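Local atomic coordinates of FAD:protein FMN transferase (Pseudomonas stutzeri ATCC 14405 = CCUG 16156, PDB entry 5MGY), a protein that probably transfers FMN from FAD onto a threonine side chain of a target protein, releasing AMP, with magnesium as cofactor. Residues V37-G40 against E41-I45; P104-L108 against W109-P113; I168-L171 against K172-G175; K284-A287 against L288-N292; A313-L317 against F318-V322. All coordinates share one frame; numbering follows the deposited sequence.

Contact 1. Residues V37-G40 against E41-I45. Unlike the reference sequence in segment 37-40: Val37 (reference Met), Gly40 (reference Ser). Unlike the reference sequence in segment 41-45: Ile45 (reference Leu).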
loop_
_atom_site.group_PDB
_atom_site.type_symbol
_atom_site.label_atom_id
_atom_site.label_comp_id
_atom_site.label_asym_id
_atom_site.label_seq_id
_atom_site.Cartn_x
_atom_site.Cartn_y
_atom_site.Cartn_z
ATOM N N VAL A 37 6.266 11.686 22.840
ATOM C CA VAL A 37 7.008 12.420 21.846
ATOM C C VAL A 37 6.825 11.739 20.496
ATOM O O VAL A 37 6.596 12.413 19.489
ATOM C CB VAL A 37 8.504 12.355 22.171
ATOM C CG1 VAL A 37 9.342 13.124 21.134
ATOM C CG2 VAL A 37 8.738 12.798 23.608
ATOM N N LEU A 38 6.978 10.408 20.472
ATOM C CA LEU A 38 6.814 9.670 19.236
ATOM C C LEU A 38 5.384 9.686 18.755
ATOM O O LEU A 38 5.126 9.793 17.588
ATOM C CB LEU A 38 7.270 8.233 19.363
ATOM C CG LEU A 38 8.759 8.090 19.617
ATOM C CD1 LEU A 38 9.253 6.716 19.345
ATOM C CD2 LEU A 38 9.540 8.918 18.698
ATOM N N HIS A 39 4.455 9.642 19.678
ATOM C CA HIS A 39 3.066 9.697 19.326
ATOM C C HIS A 39 2.765 11.021 18.608
ATOM O O HIS A 39 2.062 11.019 17.631
ATOM C CB HIS A 39 2.275 9.582 20.591
ATOM C CG HIS A 39 0.870 9.174 20.396
ATOM N ND1 HIS A 39 -0.048 9.949 19.718
ATOM C CD2 HIS A 39 0.201 8.093 20.846
ATOM C CE1 HIS A 39 -1.224 9.351 19.737
ATOM N NE2 HIS A 39 -1.096 8.217 20.411
ATOM N N GLY A 40 3.331 12.120 19.076
ATOM C CA GLY A 40 3.237 13.388 18.382
ATOM C C GLY A 40 4.031 13.468 17.078
ATOM O O GLY A 40 3.559 14.111 16.144
ATOM N N GLU A 41 5.219 12.861 17.001
ATOM C CA GLU A 41 5.950 12.776 15.713
ATOM C C GLU A 41 5.165 11.965 14.625
ATOM O O GLU A 41 5.111 12.344 13.457
ATOM C CB GLU A 41 7.351 12.185 15.930
ATOM C CG GLU A 41 8.335 13.128 16.636
ATOM C CD GLU A 41 9.160 13.994 15.686
ATOM O OE1 GLU A 41 9.186 13.753 14.452
ATOM O OE2 GLU A 41 9.852 14.892 16.186
ATOM N N VAL A 42 4.517 10.893 15.082
ATOM C CA VAL A 42 3.723 10.080 14.188
ATOM C C VAL A 42 2.469 10.807 13.752
ATOM O O VAL A 42 1.985 10.598 12.641
ATOM C CB VAL A 42 3.324 8.695 14.777
ATOM C CG1 VAL A 42 2.302 7.977 13.892
ATOM C CG2 VAL A 42 4.536 7.790 14.904
ATOM N N GLU A 43 1.911 11.624 14.625
ATOM C CA GLU A 43 0.679 12.300 14.278
ATOM C C GLU A 43 0.949 13.428 13.320
ATOM O O GLU A 43 0.139 13.706 12.461
ATOM C CB GLU A 43 -0.006 12.801 15.517
ATOM C CG GLU A 43 -1.527 12.782 15.388
ATOM C CD GLU A 43 -2.128 11.446 15.768
ATOM O OE1 GLU A 43 -2.960 10.935 15.019
ATOM O OE2 GLU A 43 -1.779 10.916 16.843
ATOM N N ALA A 44 2.095 14.050 13.475
ATOM C CA ALA A 44 2.510 15.128 12.620
ATOM C C ALA A 44 2.656 14.628 11.214
ATOM O O ALA A 44 2.190 15.248 10.305
ATOM C CB ALA A 44 3.850 15.694 13.081
ATOM N N ILE A 45 3.270 13.476 11.079
ATOM C CA ILE A 45 3.566 12.914 9.793
ATOM C C ILE A 45 2.290 12.588 9.079
ATOM O O ILE A 45 2.187 12.803 7.892
ATOM C CB ILE A 45 4.372 11.637 9.974
ATOM C CG1 ILE A 45 5.689 12.011 10.646
ATOM C CG2 ILE A 45 4.608 10.907 8.641
ATOM C CD1 ILE A 45 6.524 10.816 11.042
#

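Contact 2. Residues P104-L108 against W109-P113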
loop_
_atom_site.group_PDB
_atom_site.type_symbol
_atom_site.label_atom_id
_atom_site.label_comp_id
_atom_site.label_asym_id
_atom_site.label_seq_id
_atom_site.Cartn_x
_atom_site.Cartn_y
_atom_site.Cartn_z
ATOM N N PRO A 104 -10.563 8.986 -12.026
ATOM C CA PRO A 104 -11.770 9.105 -12.833
ATOM C C PRO A 104 -12.485 7.800 -13.051
ATOM O O PRO A 104 -13.701 7.815 -13.164
ATOM C CB PRO A 104 -11.263 9.648 -14.160
ATOM C CG PRO A 104 -9.947 10.304 -13.826
ATOM C CD PRO A 104 -9.366 9.385 -12.789
ATOM N N LEU A 105 -11.783 6.677 -13.109
ATOM C CA LEU A 105 -12.492 5.414 -13.251
ATOM C C LEU A 105 -13.026 5.004 -11.895
ATOM O O LEU A 105 -14.091 4.390 -11.804
ATOM C CB LEU A 105 -11.603 4.324 -13.823
ATOM C CG LEU A 105 -11.143 4.514 -15.246
ATOM C CD1 LEU A 105 -9.956 3.602 -15.505
ATOM C CD2 LEU A 105 -12.269 4.199 -16.187
ATOM N N LEU A 106 -12.307 5.341 -10.834
ATOM C CA LEU A 106 -12.833 5.077 -9.483
ATOM C C LEU A 106 -14.142 5.869 -9.235
ATOM O O LEU A 106 -15.165 5.271 -8.904
ATOM C CB LEU A 106 -11.797 5.372 -8.350
ATOM C CG LEU A 106 -10.513 4.542 -8.176
ATOM C CD1 LEU A 106 -9.600 5.181 -7.109
ATOM C CD2 LEU A 106 -10.830 3.074 -7.884
ATOM N N ASN A 107 -14.122 7.194 -9.413
ATOM C CA ASN A 107 -15.346 8.004 -9.284
ATOM C C ASN A 107 -16.452 7.592 -10.236
ATOM O O ASN A 107 -17.604 7.712 -9.892
ATOM C CB ASN A 107 -15.045 9.490 -9.422
ATOM C CG ASN A 107 -14.303 10.051 -8.198
ATOM O OD1 ASN A 107 -14.427 9.549 -7.082
ATOM N ND2 ASN A 107 -13.526 11.101 -8.405
ATOM N N LEU A 108 -16.100 7.046 -11.395
ATOM C CA LEU A 108 -17.093 6.490 -12.284
ATOM C C LEU A 108 -17.732 5.243 -11.724
ATOM O O LEU A 108 -18.937 5.096 -11.801
ATOM C CB LEU A 108 -16.502 6.156 -13.632
ATOM C CG LEU A 108 -17.558 5.707 -14.618
ATOM C CD1 LEU A 108 -18.467 6.885 -14.919
ATOM C CD2 LEU A 108 -16.917 5.143 -15.879
ATOM N N TRP A 109 -16.938 4.326 -11.197
ATOM C CA TRP A 109 -17.509 3.081 -10.704
ATOM C C TRP A 109 -18.010 3.211 -9.232
ATOM O O TRP A 109 -18.290 2.197 -8.595
ATOM C CB TRP A 109 -16.512 1.901 -10.886
ATOM C CG TRP A 109 -16.298 1.344 -12.331
ATOM C CD1 TRP A 109 -15.334 1.716 -13.219
ATOM C CD2 TRP A 109 -17.011 0.289 -12.962
ATOM N NE1 TRP A 109 -15.419 0.989 -14.373
ATOM C CE2 TRP A 109 -16.449 0.105 -14.253
ATOM C CE3 TRP A 109 -18.060 -0.532 -12.567
ATOM C CZ2 TRP A 109 -16.917 -0.862 -15.162
ATOM C CZ3 TRP A 109 -18.561 -1.475 -13.486
ATOM C CH2 TRP A 109 -17.976 -1.630 -14.769
ATOM N N GLY A 110 -18.103 4.422 -8.678
ATOM C CA GLY A 110 -18.595 4.629 -7.304
ATOM C C GLY A 110 -17.636 4.340 -6.134
ATOM O O GLY A 110 -17.971 4.484 -4.957
ATOM N N PHE A 111 -16.424 3.914 -6.444
ATOM C CA PHE A 111 -15.482 3.462 -5.413
ATOM C C PHE A 111 -14.651 4.597 -4.812
ATOM O O PHE A 111 -13.794 4.324 -3.971
ATOM C CB PHE A 111 -14.546 2.378 -5.982
ATOM C CG PHE A 111 -15.259 1.279 -6.770
ATOM C CD1 PHE A 111 -16.501 0.744 -6.369
ATOM C CD2 PHE A 111 -14.669 0.742 -7.882
ATOM C CE1 PHE A 111 -17.119 -0.282 -7.098
ATOM C CE2 PHE A 111 -15.280 -0.281 -8.607
ATOM C CZ PHE A 111 -16.497 -0.795 -8.224
ATOM N N GLY A 112 -14.901 5.840 -5.221
ATOM C CA GLY A 112 -14.006 6.947 -4.911
ATOM C C GLY A 112 -14.572 7.871 -3.849
ATOM O O GLY A 112 -15.591 7.571 -3.235
ATOM N N PRO A 113 -13.893 9.016 -3.596
ATOM C CA PRO A 113 -14.379 10.065 -2.627
ATOM C C PRO A 113 -15.629 10.859 -2.996
ATOM O O PRO A 113 -16.318 11.341 -2.105
ATOM C CB PRO A 113 -13.175 11.013 -2.493
ATOM C CG PRO A 113 -12.330 10.748 -3.722
ATOM C CD PRO A 113 -12.525 9.307 -4.080
#

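Contact 3. Residues I168-L171 against K172-G175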
loop_
_atom_site.group_PDB
_atom_site.type_symbol
_atom_site.label_atom_id
_atom_site.label_comp_id
_atom_site.label_asym_id
_atom_site.label_seq_id
_atom_site.Cartn_x
_atom_site.Cartn_y
_atom_site.Cartn_z
ATOM N N ILE A 168 9.446 5.390 10.340
ATOM C CA ILE A 168 10.726 4.750 10.651
ATOM C C ILE A 168 11.953 5.676 10.467
ATOM O O ILE A 168 12.884 5.617 11.239
ATOM C CB ILE A 168 10.874 3.428 9.883
ATOM C CG1 ILE A 168 9.903 2.407 10.468
ATOM C CG2 ILE A 168 12.295 2.871 9.966
ATOM C CD1 ILE A 168 9.789 1.109 9.669
ATOM N N ASP A 169 11.993 6.516 9.463
ATOM C CA ASP A 169 13.133 7.424 9.352
ATOM C C ASP A 169 13.227 8.284 10.623
ATOM O O ASP A 169 14.325 8.554 11.112
ATOM C CB ASP A 169 13.050 8.295 8.088
ATOM C CG ASP A 169 13.182 7.468 6.782
ATOM O OD1 ASP A 169 13.670 6.312 6.802
ATOM O OD2 ASP A 169 12.777 7.963 5.699
ATOM N N ARG A 170 12.068 8.672 11.155
ATOM C CA ARG A 170 11.996 9.529 12.330
ATOM C C ARG A 170 12.344 8.890 13.621
ATOM O O ARG A 170 12.911 9.560 14.468
ATOM C CB ARG A 170 10.618 10.131 12.525
ATOM C CG ARG A 170 10.409 11.370 11.675
ATOM C CD ARG A 170 11.431 12.483 11.909
ATOM N NE ARG A 170 11.410 13.037 13.271
ATOM C CZ ARG A 170 12.354 13.853 13.765
ATOM N NH1 ARG A 170 13.416 14.165 13.013
ATOM N NH2 ARG A 170 12.257 14.334 15.014
ATOM N N LEU A 171 11.931 7.641 13.808
ATOM C CA LEU A 171 12.338 6.860 14.960
ATOM C C LEU A 171 13.840 6.630 14.921
ATOM O O LEU A 171 14.466 6.685 15.962
ATOM C CB LEU A 171 11.630 5.509 15.009
ATOM C CG LEU A 171 10.124 5.436 15.016
ATOM C CD1 LEU A 171 9.746 4.053 15.481
ATOM C CD2 LEU A 171 9.508 6.474 15.912
ATOM N N LYS A 172 14.402 6.365 13.736
ATOM C CA LYS A 172 15.839 6.188 13.588
ATOM C C LYS A 172 16.532 7.487 13.884
ATOM O O LYS A 172 17.500 7.511 14.622
ATOM C CB LYS A 172 16.248 5.679 12.219
ATOM C CG LYS A 172 16.023 4.200 12.066
ATOM C CD LYS A 172 16.402 3.640 10.691
ATOM C CE LYS A 172 15.884 2.200 10.674
ATOM N NZ LYS A 172 16.408 1.410 9.547
ATOM N N ALA A 173 16.020 8.573 13.355
ATOM C CA ALA A 173 16.668 9.855 13.567
ATOM C C ALA A 173 16.715 10.243 15.074
ATOM O O ALA A 173 17.691 10.833 15.549
ATOM C CB ALA A 173 16.008 10.933 12.705
ATOM N N LEU A 174 15.689 9.840 15.811
ATOM C CA LEU A 174 15.618 10.016 17.252
ATOM C C LEU A 174 16.279 8.896 18.048
ATOM O O LEU A 174 15.984 8.744 19.214
ATOM C CB LEU A 174 14.152 10.118 17.687
ATOM C CG LEU A 174 13.369 11.314 17.173
ATOM C CD1 LEU A 174 11.947 11.263 17.692
ATOM C CD2 LEU A 174 13.992 12.629 17.586
ATOM N N GLY A 175 17.163 8.105 17.451
ATOM C CA GLY A 175 17.952 7.111 18.219
ATOM C C GLY A 175 17.410 5.702 18.390
ATOM O O GLY A 175 18.178 4.849 18.819
#

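Contact 4. Residues K284-A287 against L288-N292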
loop_
_atom_site.group_PDB
_atom_site.type_symbol
_atom_site.label_atom_id
_atom_site.label_comp_id
_atom_site.label_asym_id
_atom_site.label_seq_id
_atom_site.Cartn_x
_atom_site.Cartn_y
_atom_site.Cartn_z
ATOM N N LYS A 284 -0.774 -14.033 -13.845
ATOM C CA LYS A 284 0.198 -12.991 -14.261
ATOM C C LYS A 284 0.984 -12.461 -13.075
ATOM O O LYS A 284 2.193 -12.114 -13.226
ATOM C CB LYS A 284 -0.487 -11.848 -14.985
ATOM C CG LYS A 284 -0.861 -12.192 -16.394
ATOM C CD LYS A 284 -1.958 -11.336 -16.982
ATOM C CE LYS A 284 -2.602 -12.168 -18.061
ATOM N NZ LYS A 284 -3.769 -11.449 -18.562
ATOM N N GLY A 285 0.293 -12.458 -11.918
ATOM C CA GLY A 285 0.882 -12.120 -10.636
ATOM C C GLY A 285 2.139 -12.872 -10.309
ATOM O O GLY A 285 3.228 -12.299 -10.229
ATOM N N LEU A 286 1.974 -14.178 -10.161
ATOM C CA LEU A 286 3.110 -15.114 -10.000
ATOM C C LEU A 286 4.289 -15.044 -10.993
ATOM O O LEU A 286 5.469 -15.190 -10.602
ATOM C CB LEU A 286 2.589 -16.519 -10.017
ATOM C CG LEU A 286 2.460 -17.024 -8.605
ATOM C CD1 LEU A 286 1.538 -18.252 -8.636
ATOM C CD2 LEU A 286 3.858 -17.327 -8.031
ATOM N N ALA A 287 3.955 -14.869 -12.269
ATOM C CA ALA A 287 4.960 -14.818 -13.311
ATOM C C ALA A 287 5.789 -13.571 -13.083
ATOM O O ALA A 287 7.037 -13.689 -13.032
ATOM C CB ALA A 287 4.330 -14.861 -14.704
ATOM N N LEU A 288 5.111 -12.408 -12.895
ATOM C CA LEU A 288 5.796 -11.107 -12.624
ATOM C C LEU A 288 6.647 -11.239 -11.366
ATOM O O LEU A 288 7.859 -10.947 -11.372
ATOM C CB LEU A 288 4.793 -9.935 -12.490
ATOM C CG LEU A 288 5.460 -8.559 -12.294
ATOM C CD1 LEU A 288 5.937 -7.953 -13.591
ATOM C CD2 LEU A 288 4.519 -7.627 -11.583
ATOM N N ALA A 289 6.019 -11.736 -10.320
ATOM C CA ALA A 289 6.719 -11.820 -9.076
ATOM C C ALA A 289 8.008 -12.622 -9.204
ATOM O O ALA A 289 9.043 -12.158 -8.725
ATOM C CB ALA A 289 5.845 -12.368 -7.968
ATOM N N GLU A 290 7.946 -13.778 -9.907
ATOM C CA GLU A 290 9.124 -14.621 -10.181
ATOM C C GLU A 290 10.118 -13.917 -11.121
ATOM O O GLU A 290 11.349 -13.969 -10.899
ATOM C CB GLU A 290 8.714 -15.956 -10.775
ATOM C CG GLU A 290 9.347 -17.136 -10.075
ATOM C CD GLU A 290 8.687 -17.467 -8.755
ATOM O OE1 GLU A 290 7.446 -17.596 -8.728
ATOM O OE2 GLU A 290 9.412 -17.608 -7.753
ATOM N N ARG A 291 9.587 -13.260 -12.152
ATOM C CA ARG A 291 10.427 -12.562 -13.087
ATOM C C ARG A 291 11.248 -11.515 -12.357
ATOM O O ARG A 291 12.457 -11.462 -12.536
ATOM C CB ARG A 291 9.589 -11.927 -14.176
ATOM C CG ARG A 291 10.398 -11.357 -15.300
ATOM C CD ARG A 291 9.505 -10.505 -16.185
ATOM N NE ARG A 291 9.455 -9.082 -15.761
ATOM C CZ ARG A 291 8.594 -8.153 -16.211
ATOM N NH1 ARG A 291 7.667 -8.457 -17.122
ATOM N NH2 ARG A 291 8.634 -6.896 -15.745
ATOM N N ASN A 292 10.603 -10.712 -11.516
ATOM C CA ASN A 292 11.298 -9.593 -10.859
ATOM C C ASN A 292 11.886 -9.963 -9.507
ATOM O O ASN A 292 12.500 -9.126 -8.853
ATOM C CB ASN A 292 10.355 -8.434 -10.600
ATOM C CG ASN A 292 9.696 -7.914 -11.829
ATOM O OD1 ASN A 292 10.042 -8.237 -12.945
ATOM N ND2 ASN A 292 8.711 -7.106 -11.623
#

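Contact 5. Residues A313-L317 against F318-V322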
loop_
_atom_site.group_PDB
_atom_site.type_symbol
_atom_site.label_atom_id
_atom_site.label_comp_id
_atom_site.label_asym_id
_atom_site.label_seq_id
_atom_site.Cartn_x
_atom_site.Cartn_y
_atom_site.Cartn_z
ATOM N N ALA A 313 11.610 -16.174 -4.096
ATOM C CA ALA A 313 12.258 -15.190 -3.203
ATOM C C ALA A 313 11.675 -15.280 -1.802
ATOM O O ALA A 313 12.413 -15.159 -0.823
ATOM C CB ALA A 313 12.143 -13.763 -3.753
ATOM N N PHE A 314 10.363 -15.488 -1.704
ATOM C CA PHE A 314 9.704 -15.677 -0.410
ATOM C C PHE A 314 10.206 -16.922 0.299
ATOM O O PHE A 314 10.342 -16.933 1.530
ATOM C CB PHE A 314 8.203 -15.794 -0.604
ATOM C CG PHE A 314 7.414 -15.959 0.662
ATOM C CD1 PHE A 314 7.234 -17.203 1.244
ATOM C CD2 PHE A 314 6.790 -14.877 1.228
ATOM C CE1 PHE A 314 6.464 -17.341 2.404
ATOM C CE2 PHE A 314 6.023 -14.984 2.384
ATOM C CZ PHE A 314 5.858 -16.223 2.980
ATOM N N ASP A 315 10.434 -17.987 -0.479
ATOM C CA ASP A 315 10.852 -19.290 0.070
ATOM C C ASP A 315 12.300 -19.262 0.615
ATOM O O ASP A 315 12.532 -19.802 1.710
ATOM C CB ASP A 315 10.602 -20.432 -0.945
ATOM C CG ASP A 315 9.124 -20.848 -1.034
ATOM O OD1 ASP A 315 8.360 -20.602 -0.075
ATOM O OD2 ASP A 315 8.721 -21.420 -2.075
ATOM N N GLU A 316 13.235 -18.621 -0.111
ATOM C CA GLU A 316 14.588 -18.348 0.432
ATOM C C GLU A 316 14.552 -17.542 1.740
ATOM O O GLU A 316 15.198 -17.912 2.703
ATOM C CB GLU A 316 15.511 -17.674 -0.597
ATOM C CG GLU A 316 16.293 -18.679 -1.431
ATOM C CD GLU A 316 16.207 -18.388 -2.914
ATOM O OE1 GLU A 316 16.404 -17.235 -3.319
ATOM O OE2 GLU A 316 15.928 -19.324 -3.676
ATOM N N LEU A 317 13.781 -16.472 1.792
ATOM C CA LEU A 317 13.668 -15.686 3.016
ATOM C C LEU A 317 12.983 -16.429 4.149
ATOM O O LEU A 317 13.431 -16.307 5.244
ATOM C CB LEU A 317 12.972 -14.325 2.769
ATOM C CG LEU A 317 13.839 -13.189 2.218
ATOM C CD1 LEU A 317 14.895 -12.753 3.242
ATOM C CD2 LEU A 317 14.518 -13.514 0.895
ATOM N N PHE A 318 11.930 -17.198 3.914
ATOM C CA PHE A 318 11.139 -17.718 5.043
ATOM C C PHE A 318 10.883 -19.220 5.146
ATOM O O PHE A 318 10.232 -19.648 6.099
ATOM C CB PHE A 318 9.831 -16.966 5.078
ATOM C CG PHE A 318 10.023 -15.483 5.074
ATOM C CD1 PHE A 318 10.555 -14.847 6.189
ATOM C CD2 PHE A 318 9.722 -14.719 3.952
ATOM C CE1 PHE A 318 10.756 -13.479 6.187
ATOM C CE2 PHE A 318 9.928 -13.354 3.945
ATOM C CZ PHE A 318 10.445 -12.731 5.061
ATOM N N GLY A 319 11.415 -20.012 4.215
ATOM C CA GLY A 319 11.050 -21.417 4.083
ATOM C C GLY A 319 9.733 -21.632 3.336
ATOM O O GLY A 319 8.932 -20.697 3.166
ATOM N N ALA A 320 9.518 -22.883 2.902
ATOM C CA ALA A 320 8.313 -23.286 2.142
ATOM C C ALA A 320 7.094 -23.685 3.021
ATOM O O ALA A 320 5.952 -23.593 2.554
ATOM C CB ALA A 320 8.663 -24.403 1.151
ATOM N N GLY A 321 7.335 -24.060 4.287
ATOM C CA GLY A 321 6.334 -24.746 5.142
ATOM C C GLY A 321 5.276 -23.906 5.845
ATOM O O GLY A 321 5.187 -22.699 5.644
ATOM N N VAL A 322 4.462 -24.569 6.668
ATOM C CA VAL A 322 3.415 -23.891 7.461
ATOM C C VAL A 322 2.832 -24.820 8.538
ATOM O O VAL A 322 3.249 -24.777 9.695
ATOM C CB VAL A 322 2.310 -23.260 6.550
ATOM C CG1 VAL A 322 1.822 -24.223 5.468
ATOM C CG2 VAL A 322 1.160 -22.698 7.369
#

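Contact 1. Residues V37-G40 against E41-I45
Four successive i to i+4 hydrogen bonds, Glu41 N to Val37 O, Val42 N to Leu38 O, Glu43 N to His39 O and Ala44 N to Gly40 O, carry the alpha helix through this stretch. Val42 N reaches Leu38 O at 2.8 Å; the bond from Glu43 N to His39 O is longer, 3.1 Å, and more bent, 137° at the hydrogen. The side chains sort themselves around this frame. On one flank His39 and Glu43 run alongside each other, ring and carboxylate planes 36° apart. The imidazole leans along the helix because its CG stands opposite the backbone N (chi1 -161°), and Glu43 OE2 then meets His39 CE1 at 3.3 Å. The neighbouring His39 ND1 is 3.5 Å from Glu43 OE2, too poorly aimed for a hydrogen bond; the nearby carboxylate would still be expected to favour a positive imidazole. Glu43 OE2 has its own hydrogen bond to Tyr22 OH. Elsewhere, Glu41 lays its CG 3.4 Å from Val37 O before its chain bends at chi2 and takes the carboxylate off to a salt bridge with Arg170. Val42 turns CG2 back over the preceding turn, 3.4 Å from Leu38 O. Leu38, Val42 and Ile45 form the buried face of helix 35-53, which packs on helix 159-173 through Val167 and Leu171 and on the first two strands of the sheet, 9-16 and 21-28, through Phe13 and Val24.

Contact 2. Residues P104-L108 against W109-P113
Leu105 O is where Trp109 closes in on the last turn of helix 103-108, and this is the tight part of the contact, built on the buried Leu105. Trp109 N gives it a hydrogen bond of 2.9 Å, and the edge of the same residue's indole comes up too, Trp109 CD1 lying 3.3 Å from Leu105 O with the oxygen in the ring plane. One residue on, the chain swings round through Gly110, whose phi is positive, and Phe111 N returns to Leu106 O at 3.1 Å. That i to i+5 bond is bent, 139° at the hydrogen, and its donor stands above the carbonyl plane. The returning chain is held more loosely, by van der Waals contact between partly exposed residues. Leu106 CD2 and Phe111 CB are 4.2 Å apart, and the carboxamide of Asn107 rests against the backbone, its OD1 3.4 Å from Gly112 CA and 3.6 Å from Pro113 CD. A CB on Gly112 would collide with that oxygen, which also accepts a weak hydrogen bond from Gln114 N. Leu106 is about 11 Å from the magnesium ion, measured from its side chain. Leu105, Leu108 and Trp109 lean on helix 123-131 through Ala129 and Ile126, while the ring of Phe111 stacks on His243.

Contact 3. Residues I168-L171 against K172-G175
Leu171 and Gly175 belong to a Schellman motif that ends helix 159-173: Gly175, with positive phi, is its C-prime residue, Gly175 N bonds to Lys172 O at 2.9 Å, and Leu171 O is paired with the backbone N of the residue after Gly175. The last regular bonds lead up to it, Lys172 N to Ile168 O (3.0 Å), Ala173 N to Asp169 O, and Leu174 N to Arg170 O at 3.1 Å. Two side-chain pairs span the turn. Arg170 bends at chi2 and chi3, bringing its guanidinium under Leu174, whose CG sits over one face and whose CD2 is 3.5 Å from Arg170 NH2. A serine replacing Leu174 would probably strip this apolar cover from the guanidinium and leave the group freer to turn away from its salt bridge with Glu41. On another side, Ile168 and Lys172 lie side by side: Lys172 is extended beyond CG and passes its CE 3.7 Å from Ile168 CG2, on the way to a salt bridge with Glu190. Ile168 and Leu171 face strand 179-183, touching Tyr179, while Leu171 and Leu174 turn their methyl groups to Leu38, so this end of the helix packs on both that strand and helix 35-53.

Contact 4. Residues K284-A287 against L288-N292
Lys284 O to Leu288 N opens a run of four backbone hydrogen bonds, each i to i+4. The first is 3.0 Å and nearly straight, 168° at the hydrogen. Ala289 N follows to Gly285 O, then Glu290 N to Leu286 O, and finally Arg291 N to Ala287 O at 2.7 Å. Side-chain van der Waals contacts are lighter, each a methyl against a charged group. Leu286 and Glu290 run side by side up one flank, with Leu286 CD2 3.7 Å from Glu290 OE1, so a methyl group lies against a carboxylate oxygen. On another flank Leu288 CD1 stands 3.6 Å above one face of the Arg291 guanidinium, toward its rim. The polar side chains find partners close by and beyond the segment. Arg291 starts out with CG opposite its backbone N (chi1 -171°) and bends at chi3, which lets Arg291 NE bond to Asn292 OD1 at 3.0 Å, tilted from the guanidinium plane; its NH1 makes a salt bridge with Asp95. Glu290 OE2 accepts from Lys312 N, at the start of helix 312-318, where the helix end would probably welcome its negative charge. All this is regular alpha-helical geometry in the late turns of the long helix 267-292, which also carries the magnesium ligands Asp271 and Thr275 and here leads toward strand 295-301 of the antiparallel sheet.

Contact 5. Residues A313-L317 against F318-V322
Asp315 O takes the shortest polar bond here, 2.8 Å from Gly319 N, a bent one with 137° at the hydrogen. Before it comes Phe318 N to Phe314 O at 2.9 Å, and with these two the helix gives out. Gly319 leaves with positive phi, at backbone angles where a CB would be jammed against the carbonyl oxygen of Phe318. The side chains are dominated by two rings in an edge-to-face pair. Phe314 has CG opposite its backbone N (chi1 -179°), which swings its ring along the helix toward the C-terminal end; the edge of Phe318 is presented to its face, with Phe318 CD2 3.9 Å above the plane and over the centre of the Phe314 ring. The ring centroids are 5.2 Å apart and the planes stand at 58°. Phe318 is covered in turn by Leu317, whose CB lies 3.6 Å from the Phe318 ring centroid in a CH-pi contact over the face. Putting a serine where Phe318 stands would probably leave the face of Phe314 without its aromatic edge and Leu317 CB without a ring to rest on. Asp315 OD1 also approaches Ala320 CA at 3.5 Å while hydrogen-bonded to Ser310 OG. The two rings pack on strand 213-219: Phe318 touches Val217, Phe314 lies on Lys215, and the ammonium group of Lys215 bonds to the carbonyl oxygen of Phe318 and, less surely since that residue is poorly ordered, to that of Gly321.

In the fold
Followed from the N terminus, the five contacts come in series; none nests in or crosses another, and each closes only a turn or so of helix or the bend just after one. Contact 1 lies in helix 35-53, and contact 3, far later in sequence, ends helix 159-173 beside it: their centres are 11 Å apart, and they touch directly, tying the two helices together over the sheet. Contact 2, between them in sequence, stands alone, at least 28 Å from every other centre. Contact 4, late in helix 267-292, and contact 5, at the chain's end, are separated in sequence by strands 295-301 and 306-310 and lie about 5 Å apart at their nearest atoms.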